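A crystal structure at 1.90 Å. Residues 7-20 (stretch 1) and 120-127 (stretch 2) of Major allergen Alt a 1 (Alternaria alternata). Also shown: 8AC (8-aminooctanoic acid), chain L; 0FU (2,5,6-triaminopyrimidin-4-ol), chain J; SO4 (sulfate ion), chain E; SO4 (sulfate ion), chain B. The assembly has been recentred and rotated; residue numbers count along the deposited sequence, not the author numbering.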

# COMPACT_ATOMS: atom_id res chain seq x y z
N PRO A 7 -35.12 1.43 12.52
CA PRO A 7 -34.59 1.82 13.83
C PRO A 7 -33.07 1.91 13.79
O PRO A 7 -32.37 1.19 14.48
N VAL A 8 -32.59 2.80 12.96
CA VAL A 8 -31.19 3.06 12.73
C VAL A 8 -31.01 4.49 12.20
O VAL A 8 -31.80 4.95 11.39
N THR A 9 -29.98 5.18 12.69
CA THR A 9 -29.65 6.55 12.23
C THR A 9 -28.62 6.39 11.10
O THR A 9 -27.61 5.69 11.27
N THR A 10 -28.92 6.95 9.94
CA THR A 10 -28.05 6.74 8.79
C THR A 10 -27.28 7.99 8.35
O THR A 10 -26.52 7.96 7.36
N GLU A 11 -27.43 9.07 9.09
CA GLU A 11 -26.69 10.27 8.77
C GLU A 11 -26.34 11.04 10.00
O GLU A 11 -27.16 11.16 10.91
N GLY A 12 -25.14 11.60 10.01
CA GLY A 12 -24.75 12.46 11.09
C GLY A 12 -23.26 12.76 11.02
O GLY A 12 -22.51 12.03 10.42
N ASP A 13 -22.82 13.79 11.70
CA ASP A 13 -21.39 14.10 11.71
C ASP A 13 -20.58 13.00 12.36
O ASP A 13 -19.39 12.90 12.09
N TYR A 14 -21.20 12.23 13.27
CA TYR A 14 -20.50 11.16 14.00
C TYR A 14 -21.04 9.78 13.64
O TYR A 14 -20.82 8.81 14.36
N VAL A 15 -21.72 9.71 12.51
CA VAL A 15 -22.28 8.47 11.97
C VAL A 15 -21.65 8.10 10.64
O VAL A 15 -21.61 8.92 9.69
N TRP A 16 -21.07 6.91 10.58
CA TRP A 16 -20.39 6.39 9.40
C TRP A 16 -21.05 5.15 8.91
O TRP A 16 -21.62 4.40 9.73
N LYS A 17 -20.95 4.87 7.60
CA LYS A 17 -21.56 3.68 7.00
C LYS A 17 -20.47 2.66 6.82
O LYS A 17 -19.37 3.02 6.35
N ILE A 18 -20.76 1.40 7.17
CA ILE A 18 -19.86 0.29 7.03
C ILE A 18 -20.49 -0.59 5.95
O ILE A 18 -21.68 -0.90 5.95
N SER A 19 -19.69 -0.97 4.98
CA SER A 19 -20.17 -1.77 3.85
C SER A 19 -19.03 -2.65 3.29
O SER A 19 -17.83 -2.50 3.64
N GLU A 20 -19.43 -3.55 2.40
CA GLU A 20 -18.46 -4.49 1.73
C GLU A 20 -17.52 -5.24 2.70
O GLU A 20 -16.31 -5.42 2.51
N ALA A 120 -25.44 -6.81 4.29
CA ALA A 120 -26.14 -5.57 4.60
C ALA A 120 -25.16 -4.55 5.08
O ALA A 120 -24.15 -4.90 5.71
N ASP A 121 -25.46 -3.28 4.84
CA ASP A 121 -24.65 -2.21 5.40
C ASP A 121 -24.98 -2.08 6.89
O ASP A 121 -26.02 -2.57 7.32
N ALA A 122 -24.11 -1.44 7.66
CA ALA A 122 -24.33 -1.13 9.08
C ALA A 122 -23.91 0.32 9.28
O ALA A 122 -23.09 0.83 8.55
N TYR A 123 -24.47 0.97 10.29
CA TYR A 123 -24.15 2.33 10.62
C TYR A 123 -23.58 2.40 12.00
O TYR A 123 -24.11 1.75 12.94
N ILE A 124 -22.49 3.11 12.20
CA ILE A 124 -21.89 3.16 13.54
C ILE A 124 -22.03 4.62 14.03
O ILE A 124 -21.95 5.57 13.21
N THR A 125 -22.12 4.80 15.33
CA THR A 125 -22.10 6.12 15.97
C THR A 125 -20.86 6.22 16.86
O THR A 125 -20.61 5.41 17.79
N LEU A 126 -20.03 7.22 16.60
CA LEU A 126 -18.86 7.49 17.40
C LEU A 126 -19.22 8.29 18.65
O LEU A 126 -19.78 9.38 18.56
N VAL A 127 -18.84 7.79 19.83
CA VAL A 127 -19.17 8.37 21.12
C VAL A 127 -17.93 8.42 22.01
O VAL A 127 -17.08 7.53 21.99

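The apolar centre lies on the sheet face that carries Trp16, Ile18, Ala122 and Ile124. Two antiparallel bridges fix its register: Trp16 pairs with Ile124 through Ile124 N to Trp16 O (2.9 Å, 166°) and Trp16 N to Ile124 O (3.1 Å, 155°), and Ile18 pairs with Ala122 through Ile18 N to Ala122 O (2.8 Å, 168°). Ile124 has chi1 p and chi2 at 92°, between wells, which brings its CD1 to 3.7 Å from Trp16 CB; its CG2 lies 4.0 Å from CG1 of Ile18 (m, m). Trp16 (chi1 m, chi2 -13°) offers a ring face to Leu126 (m, t): Leu126 CD1 sits 3.6 Å from the six-membered ring centroid, 12° off the normal, a CH-pi contact. The 8-aminooctanoic acid borders this group, its OAC 3.7 Å from Trp16 CZ2 at the ring edge and its OAB 3.5 Å from Leu126 CD1. Tyr14 (chi1 m) starts toward stretch 2, but its end leads away, and CAH of the same ligand covers one face of its ring.

On the other face, Tyr123 (chi1 m, chi2 85°) has the largest covered area, 129 Å². Thr10 CG2 stands 3.8 Å from its ring centroid, 12° off the normal, whereas Val15 CG1 (chi1 t) meets the ring edge, 4.2 Å from Tyr123 CD2. Val8 CG2 reaches Tyr123 CB at 4.0 Å.

Polarity increases outward. Lys17 (t, t, p, t) lays its CD 3.5 Å from Tyr123 OH; its NZ, 4.2 Å from Asp121 OD2, is beyond salt-bridge range and hydrogen-bonds O1 of the chain B sulfate at 3.1 Å. Thr10 OG1 donates to O4 of the chain E sulfate at a very short 2.5 Å. A water links the stretches, donating to Asp121 OD1 (2.8 Å from water O) and accepting from Glu20 N (3.2 Å from water O).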

# COMPACT_ATOMS: atom_id res chain seq x y z
CB PRO A 7 -35.05 0.68 14.75
CG PRO A 7 -35.20 -0.48 13.85
CD PRO A 7 -35.66 0.06 12.54
CB VAL A 8 -30.62 1.99 11.75
CG1 VAL A 8 -31.33 2.03 10.41
CG2 VAL A 8 -29.14 2.19 11.54
CB THR A 9 -29.07 7.36 13.40
OG1 THR A 9 -30.13 7.55 14.36
CG2 THR A 9 -28.56 8.69 12.95
CB THR A 10 -28.85 6.18 7.59
OG1 THR A 10 -29.85 7.13 7.23
CG2 THR A 10 -29.57 4.86 7.98
CB GLU A 11 -27.51 11.16 7.82
CG GLU A 11 -26.72 12.32 7.26
CD GLU A 11 -26.52 13.51 8.22
OE1 GLU A 11 -27.43 13.77 9.07
OE2 GLU A 11 -25.45 14.22 8.13
CB ASP A 13 -21.12 15.39 12.46
CG ASP A 13 -21.46 16.65 11.67
OD1 ASP A 13 -21.49 16.65 10.45
OD2 ASP A 13 -21.74 17.68 12.32
CB TYR A 14 -20.61 11.44 15.51
CG TYR A 14 -19.84 12.70 15.86
CD1 TYR A 14 -20.48 13.89 16.00
CD2 TYR A 14 -18.46 12.66 15.99
CE1 TYR A 14 -19.78 15.07 16.29
CE2 TYR A 14 -17.76 13.82 16.29
CZ TYR A 14 -18.42 14.99 16.40
OH TYR A 14 -17.73 16.14 16.68
CB VAL A 15 -23.81 8.63 11.81
CG1 VAL A 15 -24.41 7.33 11.24
CG2 VAL A 15 -24.44 8.97 13.17
CB TRP A 16 -18.93 6.12 9.68
CG TRP A 16 -18.08 7.30 10.02
CD1 TRP A 16 -18.37 8.63 9.88
CD2 TRP A 16 -16.72 7.28 10.57
NE1 TRP A 16 -17.31 9.40 10.28
CE2 TRP A 16 -16.30 8.61 10.70
CE3 TRP A 16 -15.87 6.27 10.97
CZ2 TRP A 16 -15.05 8.95 11.20
CZ3 TRP A 16 -14.62 6.61 11.45
CH2 TRP A 16 -14.24 7.93 11.61
CB LYS A 17 -22.09 4.07 5.63
CG LYS A 17 -22.77 2.92 4.90
CD LYS A 17 -23.36 3.43 3.58
CE LYS A 17 -22.32 3.28 2.48
NZ LYS A 17 -22.88 3.60 1.11
CB ILE A 18 -19.66 -0.54 8.31
CG1 ILE A 18 -19.35 0.36 9.49
CG2 ILE A 18 -18.60 -1.64 8.05
CD1 ILE A 18 -17.98 1.04 9.48
CB SER A 19 -20.71 -0.89 2.70
OG SER A 19 -19.68 -0.04 2.24
CB GLU A 20 -17.76 -3.79 0.54
CG GLU A 20 -18.56 -2.78 -0.35
CD GLU A 20 -20.08 -3.05 -0.74
OE1 GLU A 20 -20.72 -2.00 -0.74
OE2 GLU A 20 -20.67 -4.16 -1.13
CB ALA A 120 -27.18 -5.77 5.69
CB ASP A 121 -25.00 -0.89 4.73
CG ASP A 121 -24.51 -0.79 3.30
OD1 ASP A 121 -23.81 -1.63 2.78
OD2 ASP A 121 -24.84 0.22 2.67
CB ALA A 122 -23.47 -2.04 10.00
CB TYR A 123 -25.39 3.15 10.46
CG TYR A 123 -25.76 3.32 9.02
CD1 TYR A 123 -26.51 2.37 8.35
CD2 TYR A 123 -25.29 4.43 8.29
CE1 TYR A 123 -26.75 2.51 6.96
CE2 TYR A 123 -25.59 4.60 6.96
CZ TYR A 123 -26.31 3.65 6.30
OH TYR A 123 -26.56 3.84 5.00
CB ILE A 124 -20.39 2.73 13.53
CG1 ILE A 124 -19.47 3.47 12.56
CG2 ILE A 124 -20.22 1.23 13.31
CD1 ILE A 124 -18.77 4.73 13.15
CB THR A 125 -23.41 6.43 16.78
OG1 THR A 125 -24.55 6.35 15.93
CG2 THR A 125 -23.36 7.90 17.44
CB LEU A 126 -17.79 8.20 16.56
CG LEU A 126 -17.20 7.43 15.39
CD1 LEU A 126 -16.68 8.42 14.37
CD2 LEU A 126 -16.07 6.55 15.91
CB VAL A 127 -20.31 7.58 21.81
CG1 VAL A 127 -20.74 8.27 23.11
CG2 VAL A 127 -21.53 7.40 20.87
NAA 8AC L . -18.69 20.94 13.63
OAB 8AC L . -14.91 11.48 14.31
OAC 8AC L . -13.66 12.09 12.68
CAD 8AC L . -17.74 19.91 13.19
CAE 8AC L . -18.43 18.56 13.24
CAF 8AC L . -17.81 17.57 12.27
CAG 8AC L . -16.93 16.62 13.09
CAH 8AC L . -16.91 15.25 12.51
CAI 8AC L . -15.76 14.43 13.17
CAJ 8AC L . -15.93 12.96 12.86
CAK 8AC L . -14.71 12.14 13.31
C4 0FU J . -13.53 17.75 14.31
N3 0FU J . -14.24 18.75 14.89
C2 0FU J . -14.82 18.61 16.12
NAA 0FU J . -15.50 19.64 16.64
N1 0FU J . -14.71 17.46 16.82
C6 0FU J . -14.01 16.42 16.28
NAB 0FU J . -13.89 15.30 16.95
C5 0FU J . -13.39 16.54 15.00
NAC 0FU J . -12.68 15.53 14.43
O4 0FU J . -12.94 17.86 13.06
S SO4 E . -31.47 8.99 9.72
O1 SO4 E . -30.32 9.24 10.60
O2 SO4 E . -32.80 9.03 10.38
O3 SO4 E . -31.35 10.09 8.72
O4 SO4 E . -31.48 7.67 9.04
S SO4 B . -20.65 3.69 -1.97
O1 SO4 B . -20.33 3.27 -0.56
O2 SO4 B . -22.12 3.54 -2.17
O3 SO4 B . -20.23 5.12 -2.14
O4 SO4 B . -19.98 2.88 -3.03
O HOH W 1 -22.54 -4.16 2.57